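Local coordinates for protein pectinesterase (Sitophilus oryzae, PDB 4PMH) that hydrolyses the methyl esters of pectin to free methanol and galacturonate units, and so probably takes part in digesting plant cell walls, at residues S9-T14 with R336-N341; V253-D258 with G310-K315; G289-S294 with N354-Y359. One frame throughout, in Å; residues are numbered along the deposited sequence.

Interaction 1. Residues S9-T14 with R336-N341; sequences SRPILT and RTYSGN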
ATOM      1  N   SER A   9      25.503   2.933  -2.371  1.00 15.81           N
ATOM      2  CA  SER A   9      24.480   3.034  -1.313  1.00 16.02           C
ATOM      3  C   SER A   9      23.257   3.853  -1.751  1.00 15.17           C
ATOM      4  O   SER A   9      22.213   3.808  -1.114  1.00 14.05           O
ATOM      5  CB  SER A   9      25.066   3.633  -0.047  1.00 17.06           C
ATOM      6  OG  SER A   9      25.960   2.710   0.559  1.00 19.23           O
ATOM      7  N   ARG A  10      23.386   4.573  -2.862  1.00 15.14           N
ATOM      8  CA  ARG A  10      22.299   5.405  -3.357  1.00 14.33           C
ATOM      9  C   ARG A  10      22.377   5.606  -4.862  1.00 14.88           C
ATOM     10  O   ARG A  10      22.785   6.675  -5.349  1.00 13.79           O
ATOM     11  CB  ARG A  10      22.290   6.746  -2.634  1.00 14.85           C
ATOM     12  CG  ARG A  10      20.996   7.504  -2.873  1.00 15.19           C
ATOM     13  CD  ARG A  10      20.839   8.720  -1.976  1.00 15.13           C
ATOM     14  NE  ARG A  10      19.505   9.282  -2.132  1.00 15.32           N
ATOM     15  CZ  ARG A  10      18.981  10.260  -1.398  1.00 15.51           C
ATOM     16  NH1 ARG A  10      19.682  10.845  -0.418  1.00 15.87           N
ATOM     17  NH2 ARG A  10      17.739  10.670  -1.662  1.00 15.42           N
ATOM     18  N   PRO A  11      21.983   4.565  -5.615  1.00 14.65           N
ATOM     19  CA  PRO A  11      22.032   4.631  -7.069  1.00 14.58           C
ATOM     20  C   PRO A  11      20.963   5.536  -7.647  1.00 13.93           C
ATOM     21  O   PRO A  11      19.844   5.612  -7.123  1.00 14.84           O
ATOM     22  CB  PRO A  11      21.836   3.178  -7.514  1.00 15.19           C
ATOM     23  CG  PRO A  11      21.336   2.433  -6.326  1.00 15.68           C
ATOM     24  CD  PRO A  11      21.620   3.233  -5.101  1.00 15.14           C
ATOM     25  N   ILE A  12      21.334   6.229  -8.711  1.00 13.28           N
ATOM     26  CA  ILE A  12      20.481   7.188  -9.388  1.00 12.98           C
ATOM     27  C   ILE A  12      20.402   6.826 -10.859  1.00 13.04           C
ATOM     28  O   ILE A  12      21.415   6.585 -11.492  1.00 13.94           O
ATOM     29  CB  ILE A  12      21.053   8.632  -9.276  1.00 12.53           C
ATOM     30  CG1 ILE A  12      21.268   9.023  -7.816  1.00 12.61           C
ATOM     31  CG2 ILE A  12      20.174   9.640 -10.022  1.00 12.33           C
ATOM     32  CD1 ILE A  12      20.021   9.069  -6.948  1.00 12.44           C
ATOM     33  N   LEU A  13      19.200   6.808 -11.404  1.00 13.53           N
ATOM     34  CA  LEU A  13      18.998   6.542 -12.824  1.00 13.54           C
ATOM     35  C   LEU A  13      19.590   7.653 -13.702  1.00 13.75           C
ATOM     36  O   LEU A  13      19.556   8.833 -13.345  1.00 13.27           O
ATOM     37  CB  LEU A  13      17.508   6.437 -13.134  1.00 14.00           C
ATOM     38  CG  LEU A  13      16.679   5.319 -12.477  1.00 14.08           C
ATOM     39  CD1 LEU A  13      15.235   5.396 -12.954  1.00 14.49           C
ATOM     40  CD2 LEU A  13      17.246   3.937 -12.740  1.00 14.26           C
ATOM     41  N   THR A  14      20.086   7.262 -14.863  1.00 13.28           N
ATOM     42  CA  THR A  14      20.482   8.211 -15.886  1.00 13.28           C
ATOM     43  C   THR A  14      19.250   8.798 -16.533  1.00 13.66           C
ATOM     44  O   THR A  14      18.165   8.211 -16.463  1.00 13.20           O
ATOM     45  CB  THR A  14      21.350   7.545 -16.964  1.00 13.31           C
ATOM     46  OG1 THR A  14      20.584   6.579 -17.700  1.00 12.95           O
ATOM     47  CG2 THR A  14      22.553   6.857 -16.336  1.00 13.00           C
ATOM     48  N   ARG A 336      19.310 -10.145   3.938  1.00 15.69           N
ATOM     49  CA  ARG A 336      20.084  -9.865   2.736  1.00 15.98           C
ATOM     50  C   ARG A 336      20.513  -8.392   2.723  1.00 16.19           C
ATOM     51  O   ARG A 336      19.675  -7.502   2.650  1.00 15.06           O
ATOM     52  CB  ARG A 336      19.287 -10.199   1.479  1.00 15.93           C
ATOM     53  CG  ARG A 336      19.980  -9.765   0.193  1.00 15.30           C
ATOM     54  CD  ARG A 336      19.290 -10.333  -1.017  1.00 15.40           C
ATOM     55  NE  ARG A 336      17.941  -9.806  -1.255  1.00 14.98           N
ATOM     56  CZ  ARG A 336      17.590  -9.027  -2.276  1.00 14.43           C
ATOM     57  NH1 ARG A 336      18.484  -8.613  -3.175  1.00 14.61           N
ATOM     58  NH2 ARG A 336      16.332  -8.651  -2.395  1.00 14.31           N
ATOM     59  N   THR A 337      21.818  -8.155   2.809  1.00 15.99           N
ATOM     60  CA  THR A 337      22.349  -6.798   2.876  1.00 16.82           C
ATOM     61  C   THR A 337      21.949  -5.981   1.635  1.00 16.17           C
ATOM     62  O   THR A 337      21.855  -6.522   0.532  1.00 14.53           O
ATOM     63  CB  THR A 337      23.873  -6.792   2.979  1.00 18.03           C
ATOM     64  OG1 THR A 337      24.433  -7.232   1.747  1.00 22.53           O
ATOM     65  CG2 THR A 337      24.348  -7.695   4.076  1.00 18.76           C
ATOM     66  N   TYR A 338      21.680  -4.691   1.834  1.00 15.79           N
ATOM     67  CA  TYR A 338      21.366  -3.799   0.706  1.00 15.25           C
ATOM     68  C   TYR A 338      22.594  -3.700  -0.203  1.00 16.29           C
ATOM     69  O   TYR A 338      23.721  -3.498   0.289  1.00 15.24           O
ATOM     70  CB  TYR A 338      20.934  -2.392   1.145  1.00 14.14           C
ATOM     71  CG  TYR A 338      20.814  -1.501  -0.081  1.00 12.94           C
ATOM     72  CD1 TYR A 338      19.779  -1.682  -0.992  1.00 12.12           C
ATOM     73  CD2 TYR A 338      21.783  -0.538  -0.370  1.00 12.36           C
ATOM     74  CE1 TYR A 338      19.709  -0.926  -2.156  1.00 12.41           C
ATOM     75  CE2 TYR A 338      21.723   0.217  -1.530  1.00 12.17           C
ATOM     76  CZ  TYR A 338      20.694   0.035  -2.415  1.00 11.91           C
ATOM     77  OH  TYR A 338      20.647   0.812  -3.547  1.00 12.24           O
ATOM     78  N   SER A 339      22.384  -3.872  -1.509  1.00 16.68           N
ATOM     79  CA  SER A 339      23.461  -3.694  -2.486  1.00 17.47           C
ATOM     80  C   SER A 339      22.963  -2.887  -3.697  1.00 16.50           C
ATOM     81  O   SER A 339      22.074  -3.325  -4.428  1.00 15.51           O
ATOM     82  CB  SER A 339      24.004  -5.054  -2.927  1.00 18.70           C
ATOM     83  OG  SER A 339      25.170  -4.930  -3.745  1.00 21.61           O
ATOM     84  N   GLY A 340      23.542  -1.711  -3.893  1.00 15.45           N
ATOM     85  CA  GLY A 340      23.164  -0.833  -5.010  1.00 15.15           C
ATOM     86  C   GLY A 340      24.183  -0.928  -6.133  1.00 14.89           C
ATOM     87  O   GLY A 340      25.396  -0.979  -5.905  1.00 15.08           O
ATOM     88  N   ASN A 341      23.680  -0.962  -7.354  1.00 14.78           N
ATOM     89  CA  ASN A 341      24.517  -1.047  -8.522  1.00 15.92           C
ATOM     90  C   ASN A 341      24.676   0.332  -9.135  1.00 15.81           C
ATOM     91  O   ASN A 341      23.775   0.863  -9.785  1.00 15.22           O
ATOM     92  CB  ASN A 341      23.918  -2.018  -9.555  1.00 16.95           C
ATOM     93  CG  ASN A 341      24.882  -2.320 -10.685  1.00 17.49           C
ATOM     94  OD1 ASN A 341      25.948  -1.699 -10.780  1.00 17.35           O
ATOM     95  ND2 ASN A 341      24.533  -3.292 -11.528  1.00 18.10           N
TER

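Interaction 2. Residues V253-D258 with G310-K315; sequences VVFAPD and GQLIIK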
ATOM      1  N   VAL A 253      11.141   2.734   8.265  1.00 17.63           N
ATOM      2  CA  VAL A 253      11.328   2.357   6.852  1.00 16.95           C
ATOM      3  C   VAL A 253      10.006   2.516   6.096  1.00 15.60           C
ATOM      4  O   VAL A 253       8.997   1.997   6.527  1.00 14.80           O
ATOM      5  CB  VAL A 253      11.779   0.902   6.666  1.00 17.83           C
ATOM      6  CG1 VAL A 253      12.392   0.728   5.284  1.00 17.82           C
ATOM      7  CG2 VAL A 253      12.760   0.466   7.743  1.00 18.83           C
ATOM      8  N   VAL A 254      10.010   3.196   4.959  1.00 13.99           N
ATOM      9  CA  VAL A 254       8.742   3.473   4.266  1.00 13.30           C
ATOM     10  C   VAL A 254       8.267   2.275   3.436  1.00 13.02           C
ATOM     11  O   VAL A 254       7.235   1.643   3.771  1.00 13.56           O
ATOM     12  CB  VAL A 254       8.860   4.721   3.388  1.00 13.49           C
ATOM     13  CG1 VAL A 254       7.567   4.987   2.627  1.00 13.10           C
ATOM     14  CG2 VAL A 254       9.245   5.920   4.241  1.00 13.92           C
ATOM     15  N   PHE A 255       9.006   1.963   2.364  1.00 12.57           N
ATOM     16  CA  PHE A 255       8.620   0.955   1.388  1.00 12.49           C
ATOM     17  C   PHE A 255       9.259  -0.402   1.647  1.00 12.63           C
ATOM     18  O   PHE A 255      10.443  -0.486   1.962  1.00 13.35           O
ATOM     19  CB  PHE A 255       8.989   1.415  -0.026  1.00 12.73           C
ATOM     20  CG  PHE A 255       8.327   2.702  -0.433  1.00 12.82           C
ATOM     21  CD1 PHE A 255       7.039   2.712  -0.912  1.00 13.45           C
ATOM     22  CD2 PHE A 255       8.993   3.910  -0.308  1.00 13.56           C
ATOM     23  CE1 PHE A 255       6.420   3.903  -1.275  1.00 13.35           C
ATOM     24  CE2 PHE A 255       8.394   5.107  -0.672  1.00 13.11           C
ATOM     25  CZ  PHE A 255       7.107   5.103  -1.150  1.00 13.31           C
ATOM     26  N   ALA A 256       8.465  -1.462   1.501  1.00 12.19           N
ATOM     27  CA  ALA A 256       8.951  -2.835   1.579  1.00 11.99           C
ATOM     28  C   ALA A 256       8.338  -3.676   0.459  1.00 11.77           C
ATOM     29  O   ALA A 256       7.490  -4.512   0.699  1.00 11.80           O
ATOM     30  CB  ALA A 256       8.679  -3.459   2.953  1.00 11.92           C
ATOM     31  N   PRO A 257       8.811  -3.480  -0.787  1.00 11.90           N
ATOM     32  CA  PRO A 257       8.304  -4.296  -1.897  1.00 11.84           C
ATOM     33  C   PRO A 257       8.859  -5.709  -1.960  1.00 11.66           C
ATOM     34  O   PRO A 257      10.035  -5.930  -1.635  1.00 10.90           O
ATOM     35  CB  PRO A 257       8.711  -3.495  -3.153  1.00 11.82           C
ATOM     36  CG  PRO A 257       9.620  -2.413  -2.681  1.00 12.06           C
ATOM     37  CD  PRO A 257       9.896  -2.584  -1.214  1.00 11.94           C
ATOM     38  N   ASP A 258       7.996  -6.661  -2.346  1.00 11.91           N
ATOM     39  CA  ASP A 258       8.411  -8.046  -2.609  1.00 12.45           C
ATOM     40  C   ASP A 258       8.153  -8.396  -4.075  1.00 13.01           C
ATOM     41  O   ASP A 258       7.867  -9.546  -4.440  1.00 13.48           O
ATOM     42  CB  ASP A 258       7.746  -9.034  -1.628  1.00 13.05           C
ATOM     43  CG  ASP A 258       6.280  -9.326  -1.933  1.00 13.54           C
ATOM     44  OD1 ASP A 258       5.561  -8.480  -2.503  1.00 11.91           O
ATOM     45  OD2 ASP A 258       5.836 -10.428  -1.511  1.00 14.61           O
ATOM     46  N   GLY A 310      12.377  -6.757  -4.539  1.00 11.68           N
ATOM     47  CA  GLY A 310      11.538  -5.552  -4.548  1.00 10.95           C
ATOM     48  C   GLY A 310      12.007  -4.455  -5.488  1.00 10.52           C
ATOM     49  O   GLY A 310      13.185  -4.105  -5.500  1.00 10.10           O
ATOM     50  N   GLN A 311      11.074  -3.905  -6.260  1.00 10.69           N
ATOM     51  CA  GLN A 311      11.373  -2.874  -7.253  1.00 11.43           C
ATOM     52  C   GLN A 311      10.660  -1.592  -6.872  1.00 11.75           C
ATOM     53  O   GLN A 311       9.455  -1.610  -6.609  1.00 11.63           O
ATOM     54  CB  GLN A 311      10.951  -3.325  -8.649  1.00 11.84           C
ATOM     55  CG  GLN A 311      11.632  -2.606  -9.815  1.00 12.86           C
ATOM     56  CD  GLN A 311      11.048  -1.250 -10.157  1.00 13.51           C
ATOM     57  OE1 GLN A 311       9.879  -0.966  -9.882  1.00 13.80           O
ATOM     58  NE2 GLN A 311      11.873  -0.389 -10.759  1.00 14.57           N
ATOM     59  N   LEU A 312      11.418  -0.490  -6.857  1.00 11.82           N
ATOM     60  CA  LEU A 312      10.932   0.826  -6.465  1.00 11.84           C
ATOM     61  C   LEU A 312      11.725   1.943  -7.136  1.00 11.58           C
ATOM     62  O   LEU A 312      12.926   1.990  -7.026  1.00 11.10           O
ATOM     63  CB  LEU A 312      11.062   1.022  -4.955  1.00 11.99           C
ATOM     64  CG  LEU A 312      10.805   2.419  -4.411  1.00 12.33           C
ATOM     65  CD1 LEU A 312       9.380   2.908  -4.656  1.00 12.73           C
ATOM     66  CD2 LEU A 312      11.085   2.414  -2.920  1.00 13.02           C
ATOM     67  N   ILE A 313      11.025   2.845  -7.797  1.00 11.60           N
ATOM     68  CA  ILE A 313      11.609   4.074  -8.303  1.00 11.65           C
ATOM     69  C   ILE A 313      10.908   5.289  -7.689  1.00 11.23           C
ATOM     70  O   ILE A 313       9.681   5.393  -7.730  1.00 11.03           O
ATOM     71  CB  ILE A 313      11.528   4.101  -9.824  1.00 12.12           C
ATOM     72  CG1 ILE A 313      12.513   3.058 -10.363  1.00 12.66           C
ATOM     73  CG2 ILE A 313      11.843   5.508 -10.365  1.00 12.44           C
ATOM     74  CD1 ILE A 313      12.411   2.864 -11.849  1.00 12.99           C
ATOM     75  N   ILE A 314      11.696   6.184  -7.093  1.00 11.45           N
ATOM     76  CA  ILE A 314      11.194   7.479  -6.624  1.00 11.63           C
ATOM     77  C   ILE A 314      11.725   8.538  -7.567  1.00 11.96           C
ATOM     78  O   ILE A 314      12.931   8.756  -7.642  1.00 11.98           O
ATOM     79  CB  ILE A 314      11.616   7.771  -5.191  1.00 11.78           C
ATOM     80  CG1 ILE A 314      11.047   6.705  -4.258  1.00 12.23           C
ATOM     81  CG2 ILE A 314      11.123   9.149  -4.761  1.00 11.96           C
ATOM     82  CD1 ILE A 314      11.686   6.670  -2.892  1.00 12.31           C
ATOM     83  N   LYS A 315      10.816   9.156  -8.314  1.00 12.86           N
ATOM     84  CA  LYS A 315      11.158  10.093  -9.389  1.00 13.27           C
ATOM     85  C   LYS A 315      10.497  11.462  -9.196  1.00 13.77           C
ATOM     86  O   LYS A 315       9.299  11.531  -8.925  1.00 12.48           O
ATOM     87  CB  LYS A 315      10.656   9.519 -10.710  1.00 14.42           C
ATOM     88  CG  LYS A 315      10.868  10.403 -11.929  1.00 14.83           C
ATOM     89  CD  LYS A 315      10.719   9.558 -13.185  1.00 16.32           C
ATOM     90  CE  LYS A 315      10.869  10.377 -14.462  1.00 16.63           C
ATOM     91  NZ  LYS A 315      10.640   9.518 -15.652  1.00 16.65           N
TER

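Interaction 3. Residues G289-S294 with N354-Y359; sequences GRAWDS and NRFWEY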
ATOM      1  N   GLY A 289      13.533   2.626   2.143  1.00 12.54           N
ATOM      2  CA  GLY A 289      13.074   1.293   1.826  1.00 12.49           C
ATOM      3  C   GLY A 289      13.974   0.146   2.232  1.00 12.85           C
ATOM      4  O   GLY A 289      15.153   0.336   2.576  1.00 12.36           O
ATOM      5  N   ARG A 290      13.373  -1.041   2.212  1.00 12.70           N
ATOM      6  CA  ARG A 290      14.084  -2.303   2.289  1.00 13.58           C
ATOM      7  C   ARG A 290      13.297  -3.363   1.520  1.00 13.33           C
ATOM      8  O   ARG A 290      12.088  -3.260   1.351  1.00 13.25           O
ATOM      9  CB  ARG A 290      14.266  -2.752   3.736  1.00 13.58           C
ATOM     10  CG  ARG A 290      12.997  -3.170   4.462  1.00 13.97           C
ATOM     11  CD  ARG A 290      13.324  -3.494   5.916  1.00 14.63           C
ATOM     12  NE  ARG A 290      12.141  -3.808   6.699  1.00 15.41           N
ATOM     13  CZ  ARG A 290      12.146  -4.487   7.846  1.00 16.98           C
ATOM     14  NH1 ARG A 290      13.279  -4.901   8.400  1.00 17.65           N
ATOM     15  NH2 ARG A 290      11.005  -4.746   8.459  1.00 18.53           N
ATOM     16  N   ALA A 291      13.993  -4.388   1.077  1.00 12.99           N
ATOM     17  CA  ALA A 291      13.355  -5.450   0.334  1.00 12.90           C
ATOM     18  C   ALA A 291      12.580  -6.325   1.307  1.00 12.98           C
ATOM     19  O   ALA A 291      13.107  -6.703   2.374  1.00 12.19           O
ATOM     20  CB  ALA A 291      14.398  -6.266  -0.403  1.00 12.75           C
ATOM     21  N   TRP A 292      11.315  -6.580   0.959  1.00 12.78           N
ATOM     22  CA  TRP A 292      10.541  -7.634   1.623  1.00 13.32           C
ATOM     23  C   TRP A 292      10.824  -8.895   0.841  1.00 13.05           C
ATOM     24  O   TRP A 292      10.323  -9.098  -0.265  1.00 12.34           O
ATOM     25  CB  TRP A 292       9.045  -7.331   1.701  1.00 13.25           C
ATOM     26  CG  TRP A 292       8.234  -8.468   2.336  1.00 13.13           C
ATOM     27  CD1 TRP A 292       8.686  -9.416   3.230  1.00 14.08           C
ATOM     28  CD2 TRP A 292       6.849  -8.744   2.124  1.00 13.15           C
ATOM     29  NE1 TRP A 292       7.649 -10.279   3.578  1.00 14.74           N
ATOM     30  CE2 TRP A 292       6.514  -9.876   2.914  1.00 13.70           C
ATOM     31  CE3 TRP A 292       5.848  -8.138   1.349  1.00 12.73           C
ATOM     32  CZ2 TRP A 292       5.230 -10.417   2.928  1.00 13.85           C
ATOM     33  CZ3 TRP A 292       4.583  -8.682   1.357  1.00 12.92           C
ATOM     34  CH2 TRP A 292       4.278  -9.802   2.145  1.00 13.50           C
ATOM     35  N   ASP A 293      11.685  -9.718   1.425  1.00 13.63           N
ATOM     36  CA  ASP A 293      12.172 -10.933   0.811  1.00 14.41           C
ATOM     37  C   ASP A 293      11.210 -12.047   1.253  1.00 14.88           C
ATOM     38  O   ASP A 293      11.607 -12.965   2.008  1.00 14.94           O
ATOM     39  CB  ASP A 293      13.631 -11.219   1.276  1.00 14.13           C
ATOM     40  CG  ASP A 293      14.693 -10.540   0.394  1.00 14.15           C
ATOM     41  OD1 ASP A 293      14.331  -9.828  -0.590  1.00 13.09           O
ATOM     42  OD2 ASP A 293      15.896 -10.760   0.681  1.00 13.45           O
ATOM     43  N   SER A 294       9.952 -11.947   0.820  1.00 15.53           N
ATOM     44  CA  SER A 294       8.909 -12.912   1.250  1.00 16.90           C
ATOM     45  C   SER A 294       9.273 -14.350   0.901  1.00 17.35           C
ATOM     46  O   SER A 294       9.698 -14.649  -0.217  1.00 17.87           O
ATOM     47  CB  SER A 294       7.516 -12.590   0.684  1.00 17.39           C
ATOM     48  OG  SER A 294       7.580 -12.122  -0.643  1.00 19.92           O
ATOM     49  N   ASN A 354      19.838  -5.011  -5.361  1.00 14.96           N
ATOM     50  CA  ASN A 354      18.505  -4.496  -5.153  1.00 13.98           C
ATOM     51  C   ASN A 354      18.061  -3.655  -6.340  1.00 13.95           C
ATOM     52  O   ASN A 354      18.870  -3.304  -7.208  1.00 12.90           O
ATOM     53  CB  ASN A 354      18.434  -3.720  -3.865  1.00 14.33           C
ATOM     54  CG  ASN A 354      18.563  -4.616  -2.665  1.00 15.11           C
ATOM     55  OD1 ASN A 354      19.666  -4.796  -2.136  1.00 15.27           O
ATOM     56  ND2 ASN A 354      17.455  -5.254  -2.274  1.00 14.96           N
ATOM     57  N   ARG A 355      16.763  -3.373  -6.392  1.00 14.03           N
ATOM     58  CA  ARG A 355      16.187  -2.597  -7.493  1.00 14.16           C
ATOM     59  C   ARG A 355      15.478  -1.371  -6.956  1.00 13.37           C
ATOM     60  O   ARG A 355      14.319  -1.086  -7.305  1.00 13.17           O
ATOM     61  CB  ARG A 355      15.215  -3.440  -8.352  1.00 15.31           C
ATOM     62  CG  ARG A 355      15.693  -4.847  -8.744  1.00 16.91           C
ATOM     63  CD  ARG A 355      14.505  -5.841  -8.728  1.00 17.92           C
ATOM     64  NE  ARG A 355      13.867  -5.741  -9.993  1.00 18.51           N
ATOM     65  CZ  ARG A 355      12.680  -6.199 -10.344  1.00 16.48           C
ATOM     66  NH1 ARG A 355      11.863  -6.859  -9.520  1.00 16.51           N
ATOM     67  NH2 ARG A 355      12.332  -5.961 -11.596  1.00 15.72           N
ATOM     68  N   PHE A 356      16.182  -0.625  -6.119  1.00 12.57           N
ATOM     69  CA  PHE A 356      15.694   0.629  -5.593  1.00 12.40           C
ATOM     70  C   PHE A 356      16.453   1.764  -6.261  1.00 12.43           C
ATOM     71  O   PHE A 356      17.678   1.808  -6.211  1.00 12.14           O
ATOM     72  CB  PHE A 356      15.923   0.702  -4.081  1.00 12.38           C
ATOM     73  CG  PHE A 356      15.332  -0.438  -3.303  1.00 12.44           C
ATOM     74  CD1 PHE A 356      14.180  -1.075  -3.717  1.00 12.68           C
ATOM     75  CD2 PHE A 356      15.940  -0.859  -2.139  1.00 12.51           C
ATOM     76  CE1 PHE A 356      13.638  -2.114  -2.981  1.00 12.89           C
ATOM     77  CE2 PHE A 356      15.415  -1.901  -1.396  1.00 12.75           C
ATOM     78  CZ  PHE A 356      14.265  -2.529  -1.818  1.00 12.89           C
ATOM     79  N   TRP A 357      15.731   2.670  -6.908  1.00 12.55           N
ATOM     80  CA  TRP A 357      16.374   3.726  -7.689  1.00 12.54           C
ATOM     81  C   TRP A 357      15.672   5.056  -7.533  1.00 12.75           C
ATOM     82  O   TRP A 357      14.503   5.116  -7.184  1.00 12.37           O
ATOM     83  CB  TRP A 357      16.382   3.384  -9.188  1.00 12.49           C
ATOM     84  CG  TRP A 357      16.631   1.931  -9.526  1.00 12.33           C
ATOM     85  CD1 TRP A 357      15.681   0.959  -9.734  1.00 12.50           C
ATOM     86  CD2 TRP A 357      17.889   1.310  -9.728  1.00 12.42           C
ATOM     87  NE1 TRP A 357      16.284  -0.231 -10.033  1.00 13.17           N
ATOM     88  CE2 TRP A 357      17.641  -0.051 -10.041  1.00 13.04           C
ATOM     89  CE3 TRP A 357      19.213   1.757  -9.666  1.00 12.41           C
ATOM     90  CZ2 TRP A 357      18.675  -0.969 -10.282  1.00 12.53           C
ATOM     91  CZ3 TRP A 357      20.228   0.850  -9.901  1.00 12.57           C
ATOM     92  CH2 TRP A 357      19.945  -0.505 -10.217  1.00 12.55           C
ATOM     93  N   GLU A 358      16.386   6.128  -7.850  1.00 13.16           N
ATOM     94  CA  GLU A 358      15.799   7.460  -7.833  1.00 13.27           C
ATOM     95  C   GLU A 358      16.125   8.207  -9.116  1.00 13.37           C
ATOM     96  O   GLU A 358      17.103   7.891  -9.764  1.00 12.69           O
ATOM     97  CB  GLU A 358      16.372   8.252  -6.689  1.00 13.44           C
ATOM     98  CG  GLU A 358      15.981   7.749  -5.325  1.00 13.54           C
ATOM     99  CD  GLU A 358      16.761   8.481  -4.279  1.00 13.90           C
ATOM    100  OE1 GLU A 358      17.694   7.870  -3.759  1.00 14.47           O
ATOM    101  OE2 GLU A 358      16.488   9.677  -4.035  1.00 13.28           O
ATOM    102  N   TYR A 359      15.343   9.234  -9.435  1.00 13.61           N
ATOM    103  CA  TYR A 359      15.685  10.126 -10.538  1.00 14.09           C
ATOM    104  C   TYR A 359      15.129  11.508 -10.238  1.00 14.64           C
ATOM    105  O   TYR A 359      13.919  11.652 -10.080  1.00 14.10           O
ATOM    106  CB  TYR A 359      15.067   9.646 -11.856  1.00 14.70           C
ATOM    107  CG  TYR A 359      15.312  10.608 -13.019  1.00 16.32           C
ATOM    108  CD1 TYR A 359      16.583  10.783 -13.529  1.00 16.74           C
ATOM    109  CD2 TYR A 359      14.268  11.314 -13.611  1.00 17.56           C
ATOM    110  CE1 TYR A 359      16.827  11.651 -14.585  1.00 18.25           C
ATOM    111  CE2 TYR A 359      14.507  12.195 -14.674  1.00 18.98           C
ATOM    112  CZ  TYR A 359      15.789  12.359 -15.140  1.00 19.38           C
ATOM    113  OH  TYR A 359      16.061  13.219 -16.198  1.00 23.17           O
TER

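Interaction 1. Residues S9-T14 with R336-N341
With CG anti to its backbone N (chi1 172°), Tyr338 sends its ring out of the 336-341 loop toward Pro11, and the two side chains meet tip to tip. The phenol OH lies 3.0 Å from Pro11 CD, which stands at the ring edge near its plane. A proline CD is bonded to nitrogen, and its slightly polarised hydrogens would suit an oxygen neighbour. Farther back, Tyr338 CE2 comes within 3.6 Å of Ser9 O. Pro11 and Tyr338 also rest on Trp357 and Phe356 of strand 355-359, respectively, so the N-terminal segment and the loop before that strand close together over the last strand of the right-handed parallel beta-helix. The remaining proline carbons meet backbone: Pro11 CG is 4.0 Å from Gly340 CA, and Pro11 CB is 3.8 Å from Asn341 O. Glycine suits position 340, since a CB there would run into the Tyr338 hydroxyl and crowd Pro11 CD. An alanine in place of Tyr338 would probably open a gap beside Pro11 CD and Ser9 and leave Phe356 without this cover. Asn341 turns its CB away from Pro11, and its OD1 is hydrogen-bonded to Ala343 N.

Interaction 2. Residues V253-D258 with G310-K315
Apolar contact joins Phe255 and Leu312, the two side chains crossing at about a right angle. Leu312 CD1 sits over the centre of the phenylalanine ring, 4.3 Å above its plane, while the other methyl, Leu312 CD2, lies 3.7 Å from Phe255 CD2. Val254 CG1 packs on the opposite face, offset toward the rim, so the ring is sandwiched between aliphatic groups. Leu312 CG is anti to the backbone N (chi1 171°), which places it on the side of Phe255; chi2 (62°) then sets the methyls. Ile314 CD1 adds a lighter contact, 4.3 Å from Phe255 CE2. Pro257 continues the apolar row, its CG 4.4 Å from Leu312 CB.

Backbone contact takes over at Gly310. Its CA makes a CA-H...O contact of 3.3 Å with Pro257 O, and a CB there would clash with that oxygen, so a glycine fits this close approach.

Among the polar groups, Gln311 finds its partners elsewhere: its OE1 is hydrogen-bonded to Gly266 N and Tyr26 OH.

The strand segments run 148° apart and approach to 7.6 Å, facing each other across the core of the parallel beta-helix from two different sheets. Strand 252-257 lies between strands 229-230 and 286-290 in one sheet, strand 311-315 between 267-270 and 355-359 in the other.

Interaction 3. Residues G289-S294 with N354-Y359
Phe356 makes the main van der Waals contact, setting the outer part of its ring against backbone atoms and the Ala291 methyl. CG lies anti to the carbonyl carbon (chi1 -55°), placing it on the side of the 289-294 chain. Ala291 N sits in plane at the ring edge, 3.5 Å from Phe356 CZ, and Arg290 C is 3.6 Å from the same atom. Ala291 CB adds an apolar contact of 4.0 Å to Phe356 CZ; a small methyl suits this close passage. On one face of the ring lies Asn354 CB, 4.1 Å above the plane and offset toward the rim.

The second side-chain contact joins an amide to a methyl: Asn354 ND2 is 3.7 Å from Ala291 CB. The other end of that amide is engaged, since Asn354 OD1 accepts a hydrogen bond from Ser339 N.

The 289-294 chain also holds a turn and two charged pairs. Asp293 is the centre of an inverse gamma turn, with a weak bond of 3.1 Å from Ser294 N to Trp292 O, and its OD1 forms a salt bridge with Arg336 NH2. Arg290 points its CB away from Phe356, and its NH2 forms a salt bridge with Asp226.

Asp226 is the probable nucleophile, and Arg290 and Trp292 probably bind substrate, as in related enzymes; Phe356 thus backs, from the interior of the right-handed parallel beta-helix, a segment of the pectin methylesterase active site.

Overall arrangement
The three contacts gather at the C-terminal end of the beta-helix. Interactions 2 and 3, with centres about 5 Å apart, share the pairing of strands 311-315 and 355-359, where Trp357 N and Leu312 O are 2.9 Å apart in a probable hydrogen bond. A second probable hydrogen bond, 2.6 Å, joins Asp258 OD2 to Ser294 OG. Interaction 1, centred about 8 Å from interaction 3, adds the N-terminal segment to strand 355-359 through a probable hydrogen bond of 2.9 Å between Leu13 N and Glu358 O; Arg10 NE adds a 2.8 Å salt bridge to Glu358 OE1. Interaction 3 holds Arg290, its side chain about 3 Å from that of Asp226, and the Asp258 side chain of interaction 2 lies about 4 Å from that of Trp292, a probable substrate-binding residue.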